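PDB 1YGP: yeast glycogen phosphorylase, which belongs to the carbohydrate phosphorylase family of GT-B fold enzymes and carries pyridoxal-5'-phosphate in a pocket of its chain. Local coordinates for residues 566-571 / 844-849. Numbering follows the deposited sequence.
Sequences KWNQVK and EWLKKS
Asn568 and Leu846 have the closest CA atoms of the two helical segments, 7.1 Å apart, and the two segments bury 215 Å² between them. Here Leu846 packs on the aliphatic part of Asn568, CD2 of Leu846 lying 4.0 Å from CB of Asn568, the two side chains crossing at about a right angle.

The polar link comes from Trp567 and Ser849, both buried and both with their CB directed at the opposite helix. The indole NE1 donates to Ser849 OG at 3.0 Å with an N-H...O angle of 155°. The hydroxyl sits at the ring edge, 13° out of the indole plane, and the bond is moderately bent. OG reaches this place by standing anti to its own backbone N (chi1 -176°). It is also bonded to Gly733 O; since a carbonyl can only accept, the hydroxyl probably passes its proton there while receiving the indole N-H. Leu529 and Leu532 of helix 527-536 also pack on Trp567.

Helices 562-584 and 842-856 thus meet beside Gly733, just before strand 735-739 of the six-stranded parallel sheet: helix packing around one Rossmann-like half of a GT-B fold.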
loop_
_atom_site.group_PDB
_atom_site.type_symbol
_atom_site.label_atom_id
_atom_site.label_comp_id
_atom_site.label_asym_id
_atom_site.label_seq_id
_atom_site.Cartn_x
_atom_site.Cartn_y
_atom_site.Cartn_z
ATOM N N LYS A 566 35.378 -20.430 27.936
ATOM C CA LYS A 566 34.973 -19.891 26.664
ATOM C C LYS A 566 33.459 -19.949 26.490
ATOM O O LYS A 566 32.808 -18.953 26.134
ATOM C CB LYS A 566 35.682 -20.686 25.603
ATOM C CG LYS A 566 36.767 -19.898 24.915
ATOM C CD LYS A 566 37.917 -19.600 25.852
ATOM C CE LYS A 566 39.211 -20.104 25.241
ATOM N NZ LYS A 566 39.171 -21.546 25.084
ATOM N N TRP A 567 32.906 -21.115 26.840
ATOM C CA TRP A 567 31.491 -21.391 26.754
ATOM C C TRP A 567 30.755 -20.427 27.654
ATOM O O TRP A 567 29.722 -19.875 27.265
ATOM C CB TRP A 567 31.194 -22.808 27.207
ATOM C CG TRP A 567 29.881 -23.354 26.658
ATOM C CD1 TRP A 567 28.720 -23.274 27.380
ATOM C CD2 TRP A 567 29.703 -23.980 25.443
ATOM N NE1 TRP A 567 27.810 -23.848 26.628
ATOM C CE2 TRP A 567 28.339 -24.279 25.475
ATOM C CE3 TRP A 567 30.471 -24.337 24.333
ATOM C CZ2 TRP A 567 27.729 -24.933 24.413
ATOM C CZ3 TRP A 567 29.854 -24.993 23.265
ATOM C CH2 TRP A 567 28.491 -25.290 23.309
ATOM N N ASN A 568 31.276 -20.146 28.844
ATOM C CA ASN A 568 30.554 -19.269 29.724
ATOM C C ASN A 568 30.577 -17.839 29.217
ATOM O O ASN A 568 29.538 -17.167 29.217
ATOM C CB ASN A 568 31.132 -19.334 31.109
ATOM C CG ASN A 568 30.186 -18.677 32.102
ATOM O OD1 ASN A 568 30.600 -17.895 32.940
ATOM N ND2 ASN A 568 28.884 -18.912 32.123
ATOM N N GLN A 569 31.711 -17.387 28.686
ATOM C CA GLN A 569 31.861 -16.030 28.176
ATOM C C GLN A 569 30.850 -15.692 27.095
ATOM O O GLN A 569 30.250 -14.606 27.119
ATOM C CB GLN A 569 33.258 -15.851 27.622
ATOM C CG GLN A 569 33.542 -14.467 27.087
ATOM C CD GLN A 569 33.449 -13.434 28.184
ATOM O OE1 GLN A 569 32.449 -12.749 28.384
ATOM N NE2 GLN A 569 34.518 -13.291 28.949
ATOM N N VAL A 570 30.633 -16.646 26.181
ATOM C CA VAL A 570 29.648 -16.482 25.107
ATOM C C VAL A 570 28.301 -16.123 25.780
ATOM O O VAL A 570 27.713 -15.049 25.606
ATOM C CB VAL A 570 29.563 -17.824 24.296
ATOM C CG1 VAL A 570 28.586 -17.677 23.162
ATOM C CG2 VAL A 570 30.897 -18.190 23.667
ATOM N N LYS A 571 27.882 -16.966 26.714
ATOM C CA LYS A 571 26.616 -16.792 27.382
ATOM C C LYS A 571 26.558 -15.485 28.151
ATOM O O LYS A 571 25.489 -14.883 28.212
ATOM C CB LYS A 571 26.413 -18.037 28.273
ATOM C CG LYS A 571 25.124 -18.135 29.105
ATOM C CD LYS A 571 23.815 -18.089 28.345
ATOM C CE LYS A 571 23.588 -19.399 27.639
ATOM N NZ LYS A 571 22.340 -19.392 26.905
ATOM N N GLU A 844 29.791 -27.775 36.877
ATOM C CA GLU A 844 28.797 -28.814 36.680
ATOM C C GLU A 844 27.692 -28.231 35.787
ATOM O O GLU A 844 27.271 -28.873 34.828
ATOM C CB GLU A 844 28.233 -29.218 38.032
ATOM N N TRP A 845 27.256 -26.984 36.015
ATOM C CA TRP A 845 26.259 -26.300 35.196
ATOM C C TRP A 845 26.675 -26.203 33.724
ATOM O O TRP A 845 25.922 -26.516 32.794
ATOM C CB TRP A 845 26.045 -24.902 35.749
ATOM C CG TRP A 845 24.845 -24.214 35.137
ATOM C CD1 TRP A 845 24.993 -23.409 34.045
ATOM C CD2 TRP A 845 23.544 -24.301 35.572
ATOM N NE1 TRP A 845 23.790 -22.980 33.780
ATOM C CE2 TRP A 845 22.897 -23.475 34.650
ATOM C CE3 TRP A 845 22.810 -24.928 36.571
ATOM C CZ2 TRP A 845 21.519 -23.257 34.710
ATOM C CZ3 TRP A 845 21.430 -24.721 36.639
ATOM C CH2 TRP A 845 20.789 -23.891 35.718
ATOM N N LEU A 846 27.911 -25.770 33.499
ATOM C CA LEU A 846 28.483 -25.620 32.176
ATOM C C LEU A 846 28.615 -26.941 31.423
ATOM O O LEU A 846 28.467 -26.999 30.201
ATOM C CB LEU A 846 29.825 -24.910 32.362
ATOM C CG LEU A 846 29.932 -23.369 32.103
ATOM C CD1 LEU A 846 28.606 -22.632 32.236
ATOM C CD2 LEU A 846 30.922 -22.812 33.107
ATOM N N LYS A 847 28.804 -28.046 32.130
ATOM C CA LYS A 847 28.867 -29.346 31.503
ATOM C C LYS A 847 27.478 -29.680 31.028
ATOM O O LYS A 847 27.356 -30.188 29.920
ATOM C CB LYS A 847 29.312 -30.421 32.484
ATOM N N LYS A 848 26.417 -29.362 31.764
ATOM C CA LYS A 848 25.053 -29.636 31.307
ATOM C C LYS A 848 24.715 -28.880 30.025
ATOM O O LYS A 848 24.133 -29.424 29.084
ATOM C CB LYS A 848 24.048 -29.242 32.361
ATOM C CG LYS A 848 24.179 -30.116 33.595
ATOM C CD LYS A 848 23.157 -29.729 34.646
ATOM C CE LYS A 848 23.181 -30.825 35.679
ATOM N NZ LYS A 848 22.059 -30.647 36.571
ATOM N N SER A 849 25.151 -27.625 29.956
ATOM C CA SER A 849 24.980 -26.783 28.790
ATOM C C SER A 849 25.723 -27.324 27.557
ATOM O O SER A 849 25.110 -27.447 26.484
ATOM C CB SER A 849 25.457 -25.394 29.194
ATOM O OG SER A 849 25.269 -24.439 28.166
#